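Local coordinates for restriction endonuclease r.bpuji (PDB 2VLA), which binds its cognate DNA sequence through its recognition domain, the full-length enzyme probably acting as an endonuclease, at residues A[11-16]-A[113-118]; A[107-112]-A[275-280]; A[253-258]-A[267-272]. All coordinates share one frame; numbering follows the deposited sequence. Where two conformers were deposited one is given.

Contact 1 (A[11-16]-A[113-118]); sequences CTIIRG and FQFPNG. With nucleotides of chain B; nucleotides of chain C.
Two loops pass in roughly opposite directions at C11–I13 and F113–F115, their run of backbone 150° apart and their nearest CA atoms, C11 and F115, separated by 8.3 Å. No hydrogen bond joins them directly. The motif is a cysteine sulfur-aromatic contact in the core of the DNA-recognition domain: C11 SG sits over the middle of one face of F115, 3.5 Å from the ring centroid. The sulfur gets there because it is anti to the backbone N (chi1 -172°). I13 approaches the same ring differently, its CG2 methyl meeting F115 CZ at the edge at 3.7 Å. A branched aliphatic suits this place between the rings, because the one CG2 methyl also meets F113 CE1. A water links the backbone of one loop to a side chain of the other, donating to T12 O and accepting from N117 ND2; T12 O also takes a bond from K128 NZ. Asparagine suits position 117, its short amide reaching Q114 O through ND2 (2.9 Å) and tying together the loop that contains the cis peptide before P116.

Further along, the packed loop delivers R15 to the DNA. C6 of DC7 of chain B lies over the centre of one face of its guanidinium, while NH1 reaches the major-groove edge of DG8 of chain B, hydrogen-bonding N7 at 2.9 Å and O6 at 2.8 Å.

Contact 2 (A[107-112]-A[275-280]); sequences KDICFK and QYYSNV
K112 and Y277 bring the ends of two helices of the recognition domain together, their CA atoms 6.1 Å apart: K112 closes helix 102-112, and its side chain reaches the carboxyl end of helix 263-278. This is helix-helix packing with a lysine across it. At the base, K112 CB touches CD1 of Y277 and the hydroxyl of Y276. CD then lies close to both Y276 O and the phenol, its chain turned by a bend at chi2 (-94°) to run beside Y276, lysine and tyrosine sliding past each other in opposite directions. CE continues toward Y276 O, and NZ ends among four oxygens within bonding reach of its three protons, so at least one bond must be shared or weak. It donates to Y276 O at 3.1 Å, nearly in line with the carbonyl, and to two waters; the bond to N279 O is the weak one. A long flexible cation suits this place, since it can pass an aromatic ring and still reach carbonyls where the helix end would probably favour positive charge. One of those waters also bridges to Y277 O and to D108 OD2, a carboxylate oxygen that forms a salt bridge with R92.

The tyrosines return the grip. I109 CG2 packs on the hydroxyl oxygen of Y277 at 3.4 Å, whose polar partner is L76 O. Y276, with its long ring, carries its hydroxyl back to the other helix end, where OH donates to K112 O at 2.7 Å, 18° out of the carbonyl plane.

Contact 3 (A[253-258]-A[267-272]); sequences FNAYKY and KSFFKD
Y258, F253 and F269 form an aromatic cluster between the 253-258 loop, with its short 3-10 turn, and helix 263-278 of the recognition domain. F269 is turned steeply against both partners. It points its edge at the face of Y258 in a T-shaped pair, centroids 5.3 Å apart and planes at 79°; its CD1 stands over that face toward the rim. CG of F269 is anti to the backbone N (chi1 176°), which places the start of the ring on the side of the loop. The helix backbone makes a separate contact, for F269 CA forms a CH-pi interaction with the same tyrosine, 4.0 Å from the ring centroid.

F253 meets F269 less squarely, with planes at 59°. The CE1 corner of F269 lies at the edge of F253, 3.7 Å from CE2, and A255 CB touches this same CE1, a small methyl being enough to meet the edge of F269. On another side of F253, D272 CB lies in the plane of its edge. F260 and W273 extend the cluster, edge-to-face with F269 and F253 respectively.

A tyrosine suits position 258 because its ring serves as the face for F269 while its hydroxyl reaches the next helical turn. An alanine here would probably leave D272 OD2 without its phenol donor and open a gap against the edge of F269. In the loop, N254 OD1 accepts from Y256 N, an Asx turn that shapes the chain leading to the tyrosine. The polar bond itself is short: Y258 OH donates to D272 OD2 at 2.6 Å, using the oxygen's anti lone pair.

The three contacts adjoin in one body, with centres 13 Å (contacts 1 and 2), 14 Å (1 and 3) and 15 Å (2 and 3) apart. Residues 113-118 form the junction: Q114 NE2 probably bonds F253 O (2.9 Å), G118 CA packs on F269 CE2, and F113 CE2 lies 3.8 Å from Y277 OH. Helix 263-278 serves contacts 2 and 3, and Y276 CD2 touches F253 CB. DNA is met by R15 of 11-16, beyond the touching residues of contact 1, while F270 of 267-272 packs on a phosphate. The nearest atom of contact 2 is about 11 Å from the bound nucleic acid. F115 also pairs by backbone bonds with I135, a residue of the polyether ligand pocket.

Contact 1 (A[11-16]-A[113-118])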
loop_
_atom_site.group_PDB
_atom_site.type_symbol
_atom_site.label_atom_id
_atom_site.label_comp_id
_atom_site.label_asym_id
_atom_site.label_seq_id
_atom_site.Cartn_x
_atom_site.Cartn_y
_atom_site.Cartn_z
ATOM N N CYS A 11 5.373 3.928 -9.498
ATOM C CA CYS A 11 5.544 2.839 -8.572
ATOM C C CYS A 11 4.180 2.476 -7.972
ATOM O O CYS A 11 3.715 3.106 -7.039
ATOM C CB CYS A 11 6.577 3.226 -7.461
ATOM S SG CYS A 11 7.056 1.927 -6.378
ATOM N N THR A 12 3.534 1.492 -8.570
ATOM C CA THR A 12 2.130 1.269 -8.278
ATOM C C THR A 12 1.908 0.415 -7.051
ATOM O O THR A 12 2.862 -0.282 -6.540
ATOM C CB THR A 12 1.380 0.599 -9.452
ATOM O OG1 THR A 12 1.951 -0.669 -9.727
ATOM C CG2 THR A 12 1.433 1.450 -10.690
ATOM N N ILE A 13 0.655 0.474 -6.559
ATOM C CA ILE A 13 0.087 -0.565 -5.744
ATOM C C ILE A 13 -1.126 -1.105 -6.490
ATOM O O ILE A 13 -1.597 -0.492 -7.452
ATOM C CB ILE A 13 -0.305 -0.072 -4.331
ATOM C CG1 ILE A 13 -1.429 0.985 -4.396
ATOM C CG2 ILE A 13 0.941 0.504 -3.585
ATOM C CD1 ILE A 13 -2.238 1.079 -3.129
ATOM N N ILE A 14 -1.596 -2.255 -6.057
ATOM C CA ILE A 14 -2.747 -2.925 -6.634
ATOM C C ILE A 14 -3.936 -1.984 -6.637
ATOM O O ILE A 14 -4.131 -1.190 -5.717
ATOM C CB ILE A 14 -3.048 -4.226 -5.860
ATOM C CG1 ILE A 14 -2.026 -5.315 -6.279
ATOM C CG2 ILE A 14 -4.504 -4.714 -6.088
ATOM C CD1 ILE A 14 -2.022 -6.513 -5.407
ATOM N N ARG A 15 -4.683 -2.014 -7.741
ATOM C CA ARG A 15 -5.839 -1.140 -7.910
ATOM C C ARG A 15 -7.034 -1.639 -7.090
ATOM O O ARG A 15 -7.325 -2.816 -7.073
ATOM C CB ARG A 15 -6.174 -1.048 -9.393
ATOM C CG ARG A 15 -7.256 -0.005 -9.723
ATOM C CD ARG A 15 -7.319 0.322 -11.219
ATOM N NE ARG A 15 -6.148 1.085 -11.626
ATOM C CZ ARG A 15 -5.978 1.604 -12.821
ATOM N NH1 ARG A 15 -6.918 1.460 -13.758
ATOM N NH2 ARG A 15 -4.891 2.286 -13.102
ATOM N N GLY A 16 -7.666 -0.720 -6.371
ATOM C CA GLY A 16 -8.692 -1.094 -5.401
ATOM C C GLY A 16 -9.987 -1.652 -5.969
ATOM O O GLY A 16 -10.319 -1.415 -7.151
ATOM N N PHE A 113 3.554 -1.990 4.802
ATOM C CA PHE A 113 3.735 -1.757 3.383
ATOM C C PHE A 113 5.169 -1.294 3.123
ATOM O O PHE A 113 5.752 -0.560 3.936
ATOM C CB PHE A 113 2.727 -0.698 2.857
ATOM C CG PHE A 113 1.958 -1.127 1.601
ATOM C CD1 PHE A 113 2.584 -1.284 0.391
ATOM C CD2 PHE A 113 0.612 -1.324 1.654
ATOM C CE1 PHE A 113 1.864 -1.633 -0.745
ATOM C CE2 PHE A 113 -0.102 -1.643 0.520
ATOM C CZ PHE A 113 0.523 -1.795 -0.656
ATOM N N GLN A 114 5.686 -1.633 1.956
ATOM C CA GLN A 114 6.960 -1.158 1.518
ATOM C C GLN A 114 7.076 -1.339 0.036
ATOM O O GLN A 114 6.265 -2.078 -0.578
ATOM C CB GLN A 114 8.073 -1.956 2.217
ATOM C CG GLN A 114 7.901 -3.441 2.047
ATOM C CD GLN A 114 9.138 -4.220 2.489
ATOM O OE1 GLN A 114 9.377 -4.390 3.684
ATOM N NE2 GLN A 114 9.913 -4.701 1.525
ATOM N N PHE A 115 8.086 -0.695 -0.557
ATOM C CA PHE A 115 8.544 -1.034 -1.899
ATOM C C PHE A 115 10.035 -1.412 -1.775
ATOM O O PHE A 115 10.767 -0.769 -1.020
ATOM C CB PHE A 115 8.445 0.147 -2.845
ATOM C CG PHE A 115 7.034 0.707 -3.023
ATOM C CD1 PHE A 115 5.992 -0.069 -3.559
ATOM C CD2 PHE A 115 6.769 2.006 -2.682
ATOM C CE1 PHE A 115 4.689 0.501 -3.794
ATOM C CE2 PHE A 115 5.463 2.572 -2.919
ATOM C CZ PHE A 115 4.449 1.787 -3.453
ATOM N N PRO A 116 10.477 -2.457 -2.492
ATOM C CA PRO A 116 9.666 -3.362 -3.295
ATOM C C PRO A 116 8.861 -4.289 -2.425
ATOM O O PRO A 116 9.041 -4.322 -1.204
ATOM C CB PRO A 116 10.733 -4.179 -4.105
ATOM C CG PRO A 116 12.047 -3.488 -3.845
ATOM C CD PRO A 116 11.903 -2.840 -2.512
ATOM N N ASN A 117 7.971 -5.053 -3.045
ATOM C CA ASN A 117 7.182 -6.003 -2.331
ATOM C C ASN A 117 6.756 -7.180 -3.211
ATOM O O ASN A 117 7.001 -7.192 -4.434
ATOM C CB ASN A 117 5.959 -5.301 -1.716
ATOM C CG ASN A 117 5.027 -4.718 -2.775
ATOM O OD1 ASN A 117 4.549 -5.450 -3.648
ATOM N ND2 ASN A 117 4.824 -3.383 -2.743
ATOM N N GLY A 118 6.104 -8.154 -2.604
ATOM C CA GLY A 118 5.648 -9.334 -3.325
ATOM C C GLY A 118 4.197 -9.295 -3.722
ATOM O O GLY A 118 3.621 -10.324 -4.066
ATOM P P DC B 7 0.415 -1.493 -15.595
ATOM O OP1 DC B 7 1.439 -1.277 -16.631
ATOM O OP2 DC B 7 0.598 -0.852 -14.280
ATOM O "O5'" DC B 7 -1.040 -1.070 -16.113
ATOM C "C5'" DC B 7 -1.487 -1.490 -17.398
ATOM C "C4'" DC B 7 -2.937 -1.084 -17.619
ATOM O "O4'" DC B 7 -3.808 -1.861 -16.742
ATOM C "C3'" DC B 7 -3.269 0.377 -17.293
ATOM O "O3'" DC B 7 -4.141 0.877 -18.285
ATOM C "C2'" DC B 7 -4.036 0.294 -15.985
ATOM C "C1'" DC B 7 -4.786 -0.984 -16.202
ATOM N N1 DC B 7 -5.373 -1.660 -15.031
ATOM C C2 DC B 7 -6.573 -2.341 -15.195
ATOM O O2 DC B 7 -7.140 -2.283 -16.294
ATOM N N3 DC B 7 -7.109 -3.004 -14.150
ATOM C C4 DC B 7 -6.428 -3.066 -12.999
ATOM N N4 DC B 7 -6.955 -3.735 -11.984
ATOM C C5 DC B 7 -5.196 -2.384 -12.822
ATOM C C6 DC B 7 -4.711 -1.698 -13.846
ATOM P P DA C 4 -13.606 0.682 -5.351
ATOM O OP1 DA C 4 -14.721 1.210 -4.649
ATOM O OP2 DA C 4 -12.350 0.304 -4.654
ATOM O "O5'" DA C 4 -14.033 -0.448 -6.322
ATOM C "C5'" DA C 4 -15.359 -0.378 -6.911
ATOM C "C4'" DA C 4 -15.332 -1.011 -8.279
ATOM O "O4'" DA C 4 -14.650 -0.161 -9.233
ATOM C "C3'" DA C 4 -14.608 -2.368 -8.350
ATOM O "O3'" DA C 4 -15.308 -3.194 -9.264
ATOM C "C2'" DA C 4 -13.256 -1.976 -8.914
ATOM C "C1'" DA C 4 -13.652 -0.914 -9.919
ATOM N N9 DA C 4 -12.600 -0.024 -10.335
ATOM C C8 DA C 4 -11.533 0.434 -9.585
ATOM N N7 DA C 4 -10.764 1.268 -10.231
ATOM C C5 DA C 4 -11.334 1.388 -11.490
ATOM C C6 DA C 4 -10.988 2.107 -12.626
ATOM N N6 DA C 4 -9.955 2.934 -12.753
ATOM N N1 DA C 4 -11.822 1.991 -13.707
ATOM C C2 DA C 4 -12.893 1.159 -13.625
ATOM N N3 DA C 4 -13.324 0.451 -12.615
ATOM C C4 DA C 4 -12.470 0.592 -11.550
ATOM P P DG B 8 -3.889 2.238 -19.084
ATOM O OP1 DG B 8 -2.567 2.179 -19.707
ATOM O OP2 DG B 8 -4.193 3.392 -18.227
ATOM O "O5'" DG B 8 -5.053 2.163 -20.165
ATOM C "C5'" DG B 8 -5.068 1.073 -21.089
ATOM C "C4'" DG B 8 -6.473 0.780 -21.557
ATOM O "O4'" DG B 8 -7.251 0.232 -20.462
ATOM C "C3'" DG B 8 -7.264 1.978 -22.043
ATOM O "O3'" DG B 8 -8.123 1.578 -23.145
ATOM C "C2'" DG B 8 -8.044 2.434 -20.789
ATOM C "C1'" DG B 8 -8.329 1.115 -20.095
ATOM N N9 DG B 8 -8.342 1.099 -18.636
ATOM C C8 DG B 8 -7.396 1.632 -17.783
ATOM N N7 DG B 8 -7.634 1.381 -16.531
ATOM C C5 DG B 8 -8.790 0.595 -16.562
ATOM C C6 DG B 8 -9.480 -0.037 -15.519
ATOM O O6 DG B 8 -9.261 -0.021 -14.317
ATOM N N1 DG B 8 -10.615 -0.750 -15.985
ATOM C C2 DG B 8 -10.974 -0.885 -17.305
ATOM N N2 DG B 8 -12.104 -1.623 -17.557
ATOM N N3 DG B 8 -10.307 -0.314 -18.301
ATOM C C4 DG B 8 -9.227 0.391 -17.855
HETATM O O HOH W 1 2.985 -2.553 -4.892
#

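Contact 2 (A[107-112]-A[275-280])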
loop_
_atom_site.group_PDB
_atom_site.type_symbol
_atom_site.label_atom_id
_atom_site.label_comp_id
_atom_site.label_asym_id
_atom_site.label_seq_id
_atom_site.Cartn_x
_atom_site.Cartn_y
_atom_site.Cartn_z
ATOM N N LYS A 107 -4.201 0.539 9.704
ATOM C CA LYS A 107 -2.945 0.968 10.354
ATOM C C LYS A 107 -1.870 -0.076 10.121
ATOM O O LYS A 107 -0.738 0.255 9.767
ATOM C CB LYS A 107 -3.148 1.170 11.860
ATOM C CG LYS A 107 -3.782 2.506 12.240
ATOM C CD LYS A 107 -4.057 2.592 13.742
ATOM C CE LYS A 107 -4.665 3.956 14.139
ATOM N NZ LYS A 107 -6.134 3.994 14.014
ATOM N N ASP A 108 -2.229 -1.339 10.307
ATOM C CA ASP A 108 -1.272 -2.430 10.182
ATOM C C ASP A 108 -0.788 -2.577 8.739
ATOM O O ASP A 108 0.401 -2.776 8.498
ATOM C CB ASP A 108 -1.900 -3.737 10.668
ATOM C CG ASP A 108 -0.897 -4.876 10.744
ATOM O OD1 ASP A 108 0.014 -4.822 11.639
ATOM O OD2 ASP A 108 -0.983 -5.809 9.914
ATOM N N ILE A 109 -1.706 -2.488 7.780
ATOM C CA ILE A 109 -1.331 -2.443 6.387
ATOM C C ILE A 109 -0.308 -1.319 6.112
ATOM O O ILE A 109 0.712 -1.547 5.441
ATOM C CB ILE A 109 -2.586 -2.292 5.488
ATOM C CG1 ILE A 109 -3.293 -3.660 5.380
ATOM C CG2 ILE A 109 -2.232 -1.722 4.121
ATOM C CD1 ILE A 109 -4.692 -3.629 4.682
ATOM N N CYS A 110 -0.553 -0.134 6.662
ATOM C CA CYS A 110 0.310 1.008 6.407
ATOM C C CYS A 110 1.661 0.791 7.083
ATOM O O CYS A 110 2.710 1.158 6.531
ATOM C CB CYS A 110 -0.331 2.303 6.897
ATOM S SG CYS A 110 -1.732 2.863 5.879
ATOM N N PHE A 111 1.646 0.151 8.241
ATOM C CA PHE A 111 2.888 -0.132 8.983
ATOM C C PHE A 111 3.794 -1.084 8.215
ATOM O O PHE A 111 5.046 -0.941 8.245
ATOM C CB PHE A 111 2.553 -0.697 10.336
ATOM C CG PHE A 111 3.765 -0.906 11.203
ATOM C CD1 PHE A 111 4.405 0.179 11.827
ATOM C CD2 PHE A 111 4.322 -2.148 11.328
ATOM C CE1 PHE A 111 5.570 -0.010 12.577
ATOM C CE2 PHE A 111 5.483 -2.333 12.085
ATOM C CZ PHE A 111 6.090 -1.246 12.702
ATOM N N LYS A 112 3.197 -2.085 7.580
ATOM C CA LYS A 112 3.923 -3.153 6.907
ATOM C C LYS A 112 4.270 -2.898 5.447
ATOM O O LYS A 112 5.156 -3.551 4.893
ATOM C CB LYS A 112 3.147 -4.461 7.012
ATOM C CG LYS A 112 3.004 -4.966 8.440
ATOM C CD LYS A 112 4.075 -5.943 8.813
ATOM C CE LYS A 112 3.736 -6.656 10.121
ATOM N NZ LYS A 112 3.024 -7.966 9.903
ATOM N N GLN A 275 4.179 -14.084 4.195
ATOM C CA GLN A 275 4.352 -14.374 5.616
ATOM C C GLN A 275 4.716 -13.113 6.412
ATOM O O GLN A 275 4.254 -12.922 7.536
ATOM C CB GLN A 275 5.436 -15.441 5.811
ATOM C CG GLN A 275 5.836 -15.666 7.269
ATOM C CD GLN A 275 4.697 -16.205 8.125
ATOM O OE1 GLN A 275 3.853 -16.972 7.651
ATOM N NE2 GLN A 275 4.691 -15.834 9.406
ATOM N N TYR A 276 5.592 -12.289 5.848
ATOM C CA TYR A 276 5.927 -11.010 6.459
ATOM C C TYR A 276 4.698 -10.092 6.548
ATOM O O TYR A 276 4.404 -9.512 7.596
ATOM C CB TYR A 276 7.046 -10.312 5.669
ATOM C CG TYR A 276 7.078 -8.843 5.899
ATOM C CD1 TYR A 276 7.550 -8.316 7.083
ATOM C CD2 TYR A 276 6.592 -7.972 4.947
ATOM C CE1 TYR A 276 7.514 -6.956 7.312
ATOM C CE2 TYR A 276 6.544 -6.635 5.166
ATOM C CZ TYR A 276 6.978 -6.118 6.340
ATOM O OH TYR A 276 6.920 -4.767 6.557
ATOM N N TYR A 277 3.996 -9.955 5.442
ATOM C CA TYR A 277 2.968 -8.906 5.296
ATOM C C TYR A 277 1.672 -9.250 5.994
ATOM O O TYR A 277 1.015 -8.375 6.533
ATOM C CB TYR A 277 2.704 -8.652 3.824
ATOM C CG TYR A 277 1.672 -7.552 3.562
ATOM C CD1 TYR A 277 1.960 -6.232 3.851
ATOM C CD2 TYR A 277 0.452 -7.836 2.972
ATOM C CE1 TYR A 277 1.067 -5.239 3.609
ATOM C CE2 TYR A 277 -0.431 -6.842 2.699
ATOM C CZ TYR A 277 -0.124 -5.546 3.026
ATOM O OH TYR A 277 -1.032 -4.537 2.748
ATOM N N SER A 278 1.314 -10.533 5.992
ATOM C CA SER A 278 -0.016 -10.948 6.424
ATOM C C SER A 278 -0.081 -11.386 7.893
ATOM O O SER A 278 -1.153 -11.353 8.501
ATOM C CB SER A 278 -0.510 -12.081 5.550
ATOM O OG SER A 278 0.091 -13.311 5.908
ATOM N N ASN A 279 1.069 -11.784 8.453
ATOM C CA ASN A 279 1.111 -12.563 9.710
ATOM C C ASN A 279 1.979 -11.894 10.752
ATOM O O ASN A 279 2.735 -11.008 10.444
ATOM C CB ASN A 279 1.676 -13.982 9.454
ATOM C CG ASN A 279 0.688 -14.892 8.732
ATOM O OD1 ASN A 279 -0.503 -14.643 8.737
ATOM N ND2 ASN A 279 1.202 -15.941 8.080
ATOM N N VAL A 280 1.869 -12.350 11.997
ATOM C CA VAL A 280 2.608 -11.728 13.102
ATOM C C VAL A 280 4.004 -12.334 13.250
ATOM O O VAL A 280 4.166 -13.553 13.208
ATOM C CB VAL A 280 1.853 -11.886 14.422
ATOM C CG1 VAL A 280 2.600 -11.199 15.549
ATOM C CG2 VAL A 280 0.427 -11.330 14.287
HETATM O O HOH W 2 0.186 -8.325 9.306
HETATM O O HOH W 3 5.619 -9.280 10.010
#

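Contact 3 (A[253-258]-A[267-272])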
loop_
_atom_site.group_PDB
_atom_site.type_symbol
_atom_site.label_atom_id
_atom_site.label_comp_id
_atom_site.label_asym_id
_atom_site.label_seq_id
_atom_site.Cartn_x
_atom_site.Cartn_y
_atom_site.Cartn_z
ATOM N N PHE A 253 11.347 -6.217 5.080
ATOM C CA PHE A 253 11.488 -7.345 4.169
ATOM C C PHE A 253 12.498 -7.004 3.068
ATOM O O PHE A 253 12.365 -6.011 2.370
ATOM C CB PHE A 253 10.118 -7.711 3.559
ATOM C CG PHE A 253 10.166 -8.853 2.602
ATOM C CD1 PHE A 253 10.112 -10.166 3.059
ATOM C CD2 PHE A 253 10.283 -8.630 1.238
ATOM C CE1 PHE A 253 10.152 -11.227 2.171
ATOM C CE2 PHE A 253 10.333 -9.687 0.351
ATOM C CZ PHE A 253 10.278 -10.991 0.827
ATOM N N ASN A 254 13.559 -7.795 2.986
ATOM C CA ASN A 254 14.661 -7.494 2.091
ATOM C C ASN A 254 14.535 -8.202 0.740
ATOM O O ASN A 254 14.851 -9.408 0.616
ATOM C CB ASN A 254 15.988 -7.889 2.766
ATOM C CG ASN A 254 17.170 -7.555 1.935
ATOM O OD1 ASN A 254 17.056 -6.976 0.869
ATOM N ND2 ASN A 254 18.352 -7.939 2.417
ATOM N N ALA A 255 14.083 -7.454 -0.277
ATOM C CA ALA A 255 13.863 -8.022 -1.609
ATOM C C ALA A 255 15.182 -8.313 -2.324
ATOM O O ALA A 255 15.223 -9.026 -3.328
ATOM C CB ALA A 255 13.016 -7.060 -2.438
ATOM N N TYR A 256 16.250 -7.753 -1.806
ATOM C CA TYR A 256 17.535 -7.751 -2.504
ATOM C C TYR A 256 18.378 -9.001 -2.197
ATOM O O TYR A 256 19.468 -9.157 -2.720
ATOM C CB TYR A 256 18.289 -6.460 -2.186
ATOM C CG TYR A 256 17.651 -5.258 -2.835
ATOM C CD1 TYR A 256 16.582 -4.588 -2.220
ATOM C CD2 TYR A 256 18.009 -4.871 -4.103
ATOM C CE1 TYR A 256 15.946 -3.522 -2.830
ATOM C CE2 TYR A 256 17.366 -3.805 -4.740
ATOM C CZ TYR A 256 16.325 -3.130 -4.083
ATOM O OH TYR A 256 15.680 -2.096 -4.716
ATOM N N LYS A 257 17.843 -9.909 -1.393
ATOM C CA LYS A 257 18.546 -11.161 -1.106
ATOM C C LYS A 257 18.016 -12.311 -1.966
ATOM O O LYS A 257 18.378 -13.461 -1.761
ATOM C CB LYS A 257 18.416 -11.515 0.368
ATOM C CG LYS A 257 17.047 -12.020 0.759
ATOM C CD LYS A 257 16.993 -12.370 2.229
ATOM C CE LYS A 257 15.620 -12.899 2.623
ATOM N NZ LYS A 257 15.501 -13.138 4.099
ATOM N N TYR A 258 17.124 -11.994 -2.900
ATOM C CA TYR A 258 16.596 -12.983 -3.803
ATOM C C TYR A 258 17.188 -12.830 -5.196
ATOM O O TYR A 258 17.404 -11.721 -5.673
ATOM C CB TYR A 258 15.061 -12.871 -3.861
ATOM C CG TYR A 258 14.391 -13.130 -2.531
ATOM C CD1 TYR A 258 14.204 -12.103 -1.612
ATOM C CD2 TYR A 258 13.956 -14.407 -2.183
ATOM C CE1 TYR A 258 13.625 -12.344 -0.388
ATOM C CE2 TYR A 258 13.360 -14.650 -0.979
ATOM C CZ TYR A 258 13.208 -13.619 -0.067
ATOM O OH TYR A 258 12.590 -13.860 1.162
ATOM N N LYS A 267 9.985 -18.320 -6.254
ATOM C CA LYS A 267 8.905 -18.884 -5.478
ATOM C C LYS A 267 8.994 -18.490 -4.011
ATOM O O LYS A 267 7.971 -18.155 -3.395
ATOM C CB LYS A 267 8.871 -20.407 -5.621
ATOM C CG LYS A 267 8.504 -20.888 -7.014
ATOM C CD LYS A 267 8.378 -22.400 -7.058
ATOM N N SER A 268 10.206 -18.507 -3.453
ATOM C CA SER A 268 10.406 -18.149 -2.053
ATOM C C SER A 268 10.058 -16.676 -1.799
ATOM O O SER A 268 9.532 -16.323 -0.754
ATOM C CB SER A 268 11.848 -18.404 -1.652
ATOM O OG SER A 268 12.141 -19.801 -1.615
ATOM N N PHE A 269 10.392 -15.830 -2.755
ATOM C CA PHE A 269 10.136 -14.398 -2.632
ATOM C C PHE A 269 8.681 -14.139 -2.297
ATOM O O PHE A 269 8.378 -13.443 -1.342
ATOM C CB PHE A 269 10.515 -13.692 -3.918
ATOM C CG PHE A 269 10.205 -12.237 -3.924
ATOM C CD1 PHE A 269 10.970 -11.350 -3.233
ATOM C CD2 PHE A 269 9.119 -11.757 -4.643
ATOM C CE1 PHE A 269 10.699 -9.999 -3.268
ATOM C CE2 PHE A 269 8.826 -10.410 -4.655
ATOM C CZ PHE A 269 9.626 -9.538 -3.965
ATOM N N PHE A 270 7.777 -14.695 -3.096
ATOM C CA PHE A 270 6.370 -14.416 -2.911
ATOM C C PHE A 270 5.813 -15.064 -1.655
ATOM O O PHE A 270 4.978 -14.480 -0.981
ATOM C CB PHE A 270 5.575 -14.826 -4.138
ATOM C CG PHE A 270 5.851 -13.971 -5.332
ATOM C CD1 PHE A 270 5.431 -12.655 -5.367
ATOM C CD2 PHE A 270 6.569 -14.463 -6.403
ATOM C CE1 PHE A 270 5.713 -11.857 -6.441
ATOM C CE2 PHE A 270 6.836 -13.671 -7.486
ATOM C CZ PHE A 270 6.391 -12.364 -7.508
ATOM N N LYS A 271 6.325 -16.240 -1.302
ATOM C CA LYS A 271 5.883 -16.917 -0.090
ATOM C C LYS A 271 6.346 -16.176 1.155
ATOM O O LYS A 271 5.562 -15.955 2.090
ATOM C CB LYS A 271 6.400 -18.357 -0.053
ATOM C CG LYS A 271 5.796 -19.179 1.059
ATOM N N ASP A 272 7.624 -15.786 1.170
ATOM C CA ASP A 272 8.185 -15.075 2.295
ATOM C C ASP A 272 7.535 -13.699 2.437
ATOM O O ASP A 272 7.302 -13.230 3.556
ATOM C CB ASP A 272 9.693 -14.897 2.120
ATOM C CG ASP A 272 10.452 -16.215 2.110
ATOM O OD1 ASP A 272 9.919 -17.239 2.585
ATOM O OD2 ASP A 272 11.610 -16.209 1.656
#